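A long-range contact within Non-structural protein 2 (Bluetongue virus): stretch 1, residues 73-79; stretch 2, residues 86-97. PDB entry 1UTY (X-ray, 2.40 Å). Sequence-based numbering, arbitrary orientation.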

ATOM      1  N   ASP A  73      10.270   0.853   5.442  1.00 29.85           N
ATOM      2  CA  ASP A  73      10.619  -0.459   4.902  1.00 29.22           C
ATOM      3  C   ASP A  73       9.550  -0.934   3.929  1.00 28.33           C
ATOM      4  O   ASP A  73       8.405  -1.190   4.317  1.00 28.29           O
ATOM      5  CB  ASP A  73      10.785  -1.484   6.026  1.00 29.74           C
ATOM      6  CG  ASP A  73      11.990  -1.212   6.900  1.00 31.24           C
ATOM      7  OD1 ASP A  73      12.915  -0.486   6.474  1.00 33.49           O
ATOM      8  OD2 ASP A  73      12.100  -1.690   8.046  1.00 34.77           O
ATOM      9  N   ILE A  74       9.934  -1.040   2.660  1.00 27.02           N
ATOM     10  CA  ILE A  74       9.037  -1.480   1.593  1.00 25.62           C
ATOM     11  C   ILE A  74       9.652  -2.691   0.890  1.00 24.81           C
ATOM     12  O   ILE A  74      10.764  -2.606   0.353  1.00 24.70           O
ATOM     13  CB  ILE A  74       8.777  -0.321   0.595  1.00 25.61           C
ATOM     14  CG1 ILE A  74       8.245   0.918   1.330  1.00 25.83           C
ATOM     15  CG2 ILE A  74       7.769  -0.722  -0.423  1.00 25.12           C
ATOM     16  CD1 ILE A  74       8.556   2.234   0.667  1.00 26.32           C
ATOM     17  N   ILE A  75       8.936  -3.811   0.911  1.00 23.61           N
ATOM     18  CA  ILE A  75       9.385  -5.042   0.253  1.00 22.91           C
ATOM     19  C   ILE A  75       8.481  -5.388  -0.935  1.00 22.31           C
ATOM     20  O   ILE A  75       7.291  -5.623  -0.754  1.00 21.84           O
ATOM     21  CB  ILE A  75       9.436  -6.217   1.262  1.00 23.08           C
ATOM     22  CG1 ILE A  75      10.155  -5.796   2.548  1.00 23.47           C
ATOM     23  CG2 ILE A  75      10.160  -7.412   0.650  1.00 21.83           C
ATOM     24  CD1 ILE A  75       9.323  -5.931   3.800  1.00 24.19           C
ATOM     25  N   SER A  76       9.048  -5.412  -2.138  1.00 21.73           N
ATOM     26  CA  SER A  76       8.262  -5.671  -3.346  1.00 22.21           C
ATOM     27  C   SER A  76       8.525  -7.076  -3.851  1.00 22.33           C
ATOM     28  O   SER A  76       9.677  -7.451  -4.069  1.00 22.59           O
ATOM     29  CB  SER A  76       8.595  -4.677  -4.463  1.00 21.95           C
ATOM     30  OG  SER A  76       8.429  -3.347  -4.028  1.00 23.11           O
ATOM     31  N   LEU A  77       7.461  -7.841  -4.062  1.00 22.02           N
ATOM     32  CA  LEU A  77       7.613  -9.240  -4.432  1.00 22.11           C
ATOM     33  C   LEU A  77       6.743  -9.615  -5.624  1.00 22.22           C
ATOM     34  O   LEU A  77       5.541  -9.295  -5.673  1.00 22.32           O
ATOM     35  CB  LEU A  77       7.281 -10.151  -3.256  1.00 21.79           C
ATOM     36  CG  LEU A  77       8.013  -9.942  -1.938  1.00 22.19           C
ATOM     37  CD1 LEU A  77       7.108  -9.151  -0.958  1.00 21.34           C
ATOM     38  CD2 LEU A  77       8.418 -11.290  -1.361  1.00 19.11           C
ATOM     39  N   MET A  78       7.369 -10.284  -6.583  1.00 21.88           N
ATOM     40  CA  MET A  78       6.644 -10.951  -7.651  1.00 22.05           C
ATOM     41  C   MET A  78       6.574 -12.439  -7.349  1.00 22.07           C
ATOM     42  O   MET A  78       7.593 -13.136  -7.367  1.00 21.93           O
ATOM     43  CB  MET A  78       7.333 -10.723  -8.990  1.00 22.26           C
ATOM     44  CG  MET A  78       7.338  -9.288  -9.462  1.00 22.02           C
ATOM     45  SD  MET A  78       5.676  -8.592  -9.603  1.00 23.26           S
ATOM     46  CE  MET A  78       6.094  -7.066 -10.337  1.00 20.37           C
ATOM     47  N   LEU A  79       5.378 -12.928  -7.045  1.00 22.24           N
ATOM     48  CA  LEU A  79       5.199 -14.364  -6.806  1.00 22.35           C
ATOM     49  C   LEU A  79       4.442 -14.960  -7.960  1.00 22.66           C
ATOM     50  O   LEU A  79       3.253 -14.657  -8.142  1.00 23.54           O
ATOM     51  CB  LEU A  79       4.462 -14.627  -5.483  1.00 21.74           C
ATOM     52  CG  LEU A  79       5.004 -13.891  -4.251  1.00 22.01           C
ATOM     53  CD1 LEU A  79       4.155 -14.212  -3.027  1.00 20.39           C
ATOM     54  CD2 LEU A  79       6.526 -14.200  -4.000  1.00 20.60           C
ATOM     55  N   ALA A  86      12.228 -10.561  -5.624  1.00 20.78           N
ATOM     56  CA  ALA A  86      11.977  -9.642  -4.509  1.00 20.65           C
ATOM     57  C   ALA A  86      13.063  -8.594  -4.270  1.00 20.72           C
ATOM     58  O   ALA A  86      14.233  -8.748  -4.664  1.00 20.40           O
ATOM     59  CB  ALA A  86      11.665 -10.401  -3.220  1.00 20.42           C
ATOM     60  N   THR A  87      12.650  -7.510  -3.629  1.00 20.67           N
ATOM     61  CA  THR A  87      13.547  -6.405  -3.398  1.00 20.59           C
ATOM     62  C   THR A  87      13.037  -5.466  -2.325  1.00 21.27           C
ATOM     63  O   THR A  87      11.820  -5.305  -2.098  1.00 22.07           O
ATOM     64  CB  THR A  87      13.830  -5.650  -4.706  1.00 19.95           C
ATOM     65  OG1 THR A  87      14.834  -4.669  -4.480  1.00 19.54           O
ATOM     66  CG2 THR A  87      12.633  -4.831  -5.132  1.00 20.13           C
ATOM     67  N   THR A  88      14.008  -4.825  -1.714  1.00 21.05           N
ATOM     68  CA  THR A  88      13.832  -3.939  -0.600  1.00 21.92           C
ATOM     69  C   THR A  88      13.905  -2.503  -1.110  1.00 22.33           C
ATOM     70  O   THR A  88      13.680  -1.548  -0.370  1.00 22.47           O
ATOM     71  CB  THR A  88      14.968  -4.274   0.374  1.00 21.82           C
ATOM     72  OG1 THR A  88      14.428  -4.985   1.499  1.00 23.08           O
ATOM     73  CG2 THR A  88      15.609  -3.071   0.925  1.00 22.33           C
ATOM     74  N   GLU A  89      14.205  -2.362  -2.395  1.00 22.22           N
ATOM     75  CA  GLU A  89      14.330  -1.055  -3.000  1.00 22.91           C
ATOM     76  C   GLU A  89      13.172  -0.732  -3.962  1.00 22.95           C
ATOM     77  O   GLU A  89      12.269  -1.571  -4.180  1.00 22.44           O
ATOM     78  CB  GLU A  89      15.702  -0.946  -3.657  1.00 23.12           C
ATOM     79  CG  GLU A  89      16.784  -0.864  -2.589  1.00 26.70           C
ATOM     80  CD  GLU A  89      18.191  -0.830  -3.129  1.00 30.45           C
ATOM     81  OE1 GLU A  89      18.476  -0.035  -4.053  1.00 33.72           O
ATOM     82  OE2 GLU A  89      19.021  -1.592  -2.607  1.00 32.65           O
ATOM     83  N   ARG A  90      13.172   0.495  -4.484  1.00 22.75           N
ATOM     84  CA  ARG A  90      12.097   0.984  -5.335  1.00 23.47           C
ATOM     85  C   ARG A  90      12.034   0.102  -6.560  1.00 23.03           C
ATOM     86  O   ARG A  90      13.064  -0.264  -7.123  1.00 22.96           O
ATOM     87  CB  ARG A  90      12.356   2.437  -5.781  1.00 24.39           C
ATOM     88  CG  ARG A  90      12.237   3.500  -4.687  1.00 27.51           C
ATOM     89  CD  ARG A  90      10.871   4.182  -4.617  1.00 31.92           C
ATOM     90  NE  ARG A  90      10.748   5.355  -5.501  1.00 33.91           N
ATOM     91  CZ  ARG A  90       9.599   5.740  -6.069  1.00 35.45           C
ATOM     92  NH1 ARG A  90       8.480   5.056  -5.856  1.00 36.78           N
ATOM     93  NH2 ARG A  90       9.558   6.808  -6.847  1.00 35.88           N
ATOM     94  N   TRP A  91      10.826  -0.242  -6.972  1.00 22.86           N
ATOM     95  CA  TRP A  91      10.649  -1.088  -8.144  1.00 23.07           C
ATOM     96  C   TRP A  91       9.467  -0.581  -8.966  1.00 23.46           C
ATOM     97  O   TRP A  91       8.420  -1.210  -9.046  1.00 23.20           O
ATOM     98  CB  TRP A  91      10.473  -2.551  -7.712  1.00 22.43           C
ATOM     99  CG  TRP A  91      10.894  -3.535  -8.755  1.00 20.41           C
ATOM    100  CD1 TRP A  91      11.490  -3.263  -9.957  1.00 18.59           C
ATOM    101  CD2 TRP A  91      10.751  -4.956  -8.689  1.00 18.36           C
ATOM    102  NE1 TRP A  91      11.718  -4.435 -10.644  1.00 19.57           N
ATOM    103  CE2 TRP A  91      11.272  -5.489  -9.887  1.00 17.58           C
ATOM    104  CE3 TRP A  91      10.222  -5.844  -7.735  1.00 17.54           C
ATOM    105  CZ2 TRP A  91      11.285  -6.856 -10.155  1.00 17.95           C
ATOM    106  CZ3 TRP A  91      10.241  -7.209  -8.004  1.00 16.25           C
ATOM    107  CH2 TRP A  91      10.768  -7.702  -9.197  1.00 15.24           C
ATOM    108  N   GLU A  92       9.668   0.562  -9.597  1.00 24.70           N
ATOM    109  CA  GLU A  92       8.553   1.412 -10.009  1.00 25.74           C
ATOM    110  C   GLU A  92       8.030   1.200 -11.424  1.00 25.58           C
ATOM    111  O   GLU A  92       7.021   1.800 -11.801  1.00 25.91           O
ATOM    112  CB  GLU A  92       8.919   2.885  -9.797  1.00 26.17           C
ATOM    113  CG  GLU A  92       8.616   3.435  -8.405  0.75 28.33           C
ATOM    114  CD  GLU A  92       7.972   2.438  -7.438  0.75 30.86           C
ATOM    115  OE1 GLU A  92       6.775   2.619  -7.120  0.75 32.39           O
ATOM    116  OE2 GLU A  92       8.656   1.494  -6.963  0.75 30.87           O
ATOM    117  N   GLU A  93       8.707   0.358 -12.199  1.00 25.47           N
ATOM    118  CA  GLU A  93       8.216  -0.022 -13.526  1.00 25.28           C
ATOM    119  C   GLU A  93       6.923  -0.861 -13.425  1.00 24.27           C
ATOM    120  O   GLU A  93       6.128  -0.882 -14.364  1.00 24.69           O
ATOM    121  CB  GLU A  93       9.314  -0.747 -14.345  1.00 25.61           C
ATOM    122  CG  GLU A  93       9.953  -1.946 -13.640  0.85 28.31           C
ATOM    123  CD  GLU A  93      11.332  -2.348 -14.177  0.85 31.62           C
ATOM    124  OE1 GLU A  93      11.473  -2.643 -15.397  0.85 31.61           O
ATOM    125  OE2 GLU A  93      12.280  -2.405 -13.357  0.85 31.65           O
ATOM    126  N   TRP A  94       6.698  -1.509 -12.279  1.00 22.96           N
ATOM    127  CA  TRP A  94       5.565  -2.424 -12.110  1.00 21.79           C
ATOM    128  C   TRP A  94       4.569  -1.974 -11.051  1.00 21.76           C
ATOM    129  O   TRP A  94       4.939  -1.277 -10.113  1.00 21.36           O
ATOM    130  CB  TRP A  94       6.037  -3.837 -11.735  1.00 20.94           C
ATOM    131  CG  TRP A  94       7.216  -4.376 -12.467  1.00 20.32           C
ATOM    132  CD1 TRP A  94       8.443  -4.649 -11.928  1.00 20.27           C
ATOM    133  CD2 TRP A  94       7.304  -4.742 -13.860  1.00 20.05           C
ATOM    134  NE1 TRP A  94       9.286  -5.146 -12.892  1.00 20.14           N
ATOM    135  CE2 TRP A  94       8.624  -5.216 -14.087  1.00 19.59           C
ATOM    136  CE3 TRP A  94       6.410  -4.703 -14.946  1.00 20.69           C
ATOM    137  CZ2 TRP A  94       9.073  -5.664 -15.348  1.00 18.37           C
ATOM    138  CZ3 TRP A  94       6.856  -5.148 -16.217  1.00 20.64           C
ATOM    139  CH2 TRP A  94       8.182  -5.613 -16.399  1.00 20.19           C
ATOM    140  N   LYS A  95       3.312  -2.399 -11.214  1.00 22.11           N
ATOM    141  CA  LYS A  95       2.247  -2.216 -10.226  1.00 22.41           C
ATOM    142  C   LYS A  95       2.373  -3.308  -9.151  1.00 22.20           C
ATOM    143  O   LYS A  95       2.796  -4.430  -9.452  1.00 21.39           O
ATOM    144  CB  LYS A  95       0.856  -2.423 -10.869  1.00 22.34           C
ATOM    145  CG  LYS A  95       0.375  -1.386 -11.869  1.00 26.44           C
ATOM    146  CD  LYS A  95      -1.149  -1.522 -12.165  1.00 28.78           C
ATOM    147  CE  LYS A  95      -1.418  -1.468 -13.678  1.00 32.62           C
ATOM    148  NZ  LYS A  95      -2.587  -0.609 -14.130  1.00 33.81           N
ATOM    149  N   PHE A  96       1.932  -2.989  -7.931  1.00 21.85           N
ATOM    150  CA  PHE A  96       1.820  -3.964  -6.853  1.00 21.52           C
ATOM    151  C   PHE A  96       0.540  -3.770  -6.075  1.00 21.83           C
ATOM    152  O   PHE A  96       0.022  -2.662  -5.981  1.00 21.92           O
ATOM    153  CB  PHE A  96       2.974  -3.804  -5.865  1.00 21.29           C
ATOM    154  CG  PHE A  96       4.298  -3.987  -6.483  1.00 19.63           C
ATOM    155  CD1 PHE A  96       4.924  -2.926  -7.129  1.00 18.72           C
ATOM    156  CD2 PHE A  96       4.903  -5.226  -6.459  1.00 16.45           C
ATOM    157  CE1 PHE A  96       6.142  -3.112  -7.740  1.00 20.73           C
ATOM    158  CE2 PHE A  96       6.096  -5.422  -7.058  1.00 16.87           C
ATOM    159  CZ  PHE A  96       6.733  -4.375  -7.711  1.00 18.94           C
ATOM    160  N   GLU A  97       0.060  -4.851  -5.478  1.00 21.87           N
ATOM    161  CA  GLU A  97      -0.917  -4.735  -4.415  1.00 21.99           C
ATOM    162  C   GLU A  97      -0.214  -4.261  -3.138  1.00 22.34           C
ATOM    163  O   GLU A  97       0.608  -4.982  -2.572  1.00 22.28           O
ATOM    164  CB  GLU A  97      -1.598  -6.073  -4.177  1.00 21.35           C
ATOM    165  CG  GLU A  97      -2.630  -6.017  -3.065  1.00 22.31           C
ATOM    166  CD  GLU A  97      -3.267  -7.354  -2.777  1.00 23.21           C
ATOM    167  OE1 GLU A  97      -3.171  -8.277  -3.620  1.00 25.15           O
ATOM    168  OE2 GLU A  97      -3.874  -7.481  -1.695  1.00 25.23           O
TER
HETATM  169  O   HOH W   1      12.647  -0.672   1.890  1.00 29.06           O
HETATM  170  O   HOH W   2      10.534  -2.357  -2.421  1.00 33.48           O

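Stretch 1 is a β-strand along its whole length, and the start of stretch 2 pairs with it antiparallel before leaving the sheet as a loop that folds back over one face of the strand. The contact therefore has two parts: a short backbone ladder, and a cluster of aromatic rings around Ser-76 and Met-78.

Asp-73 lies beyond the reach of stretch 2, so the contact opens at Ile-74, and it opens through water. Ile-74 O and Thr-88 O approach each other at 3.2 Å; both are acceptors, so no direct bond can join them. Water 1 links the strand to the loop instead, its O accepting from Ile-74 N (2.8 Å) and donating to Thr-88 O (2.6 Å). Water 2, through its O, hydrogen-bonds to Ile-74 O (2.8 Å) and Glu-89 O (2.6 Å), so the two stretches stay connected beyond the ladder.

At Ile-75, Ile-75 CA approaches Thr-87 O at 3.4 Å, a CA-H...O contact typical of antiparallel strands. β-Branched isoleucine favours extended backbone, and at both positions the CA-to-CB bond points sideways, leaving the contact mostly to backbone atoms.

Ser-76 belongs to both parts of the contact. It forms the hydrogen-bonded pair with Thr-87: Ser-76 N donates to Thr-87 O at 2.8 Å, nearly straight at 166°, and Thr-87 N returns a bond to Ser-76 O at 3.0 Å. Its side chain shares a face of the sheet with that of Thr-87, and a small residue suits the space beside the edge of Trp-91 and against a face of Phe-96. Ser-76 CB lies 3.8 Å from Trp-91 CE3 and 4.1 Å from the centroid of the Phe-96 ring, an off-centre CH-π contact. The hydroxyl is not stranded in this apolar setting, because Ser-76 OG hydrogen-bonds to the O of water 2 at 2.8 Å.

Leu-77 and Ala-86 form the next, non-hydrogen-bonded pair, with side chains on the other face. Leu-77 CD2 meets Ala-86 CB at 3.8 Å, the short methyl of alanine fitting beside the branched leucine.

Met-78 has a CA-to-CB bond directed sideways, yet the end of its long, flexible side chain comes nearer to the loop. Met-78 CG packs 3.8 Å from Trp-91 CH2, while Met-78 CE lies 3.5 Å from Trp-94 CB and 3.7 Å from Phe-96 CE2. The polarizable sulfur joins in, with Met-78 SD 5.1 Å from the Phe-96 ring centroid in an oblique approach. A type I turn spans Trp-91 to Trp-94 and bends the loop; Phe-96 follows it. At Leu-79 the contact has ended.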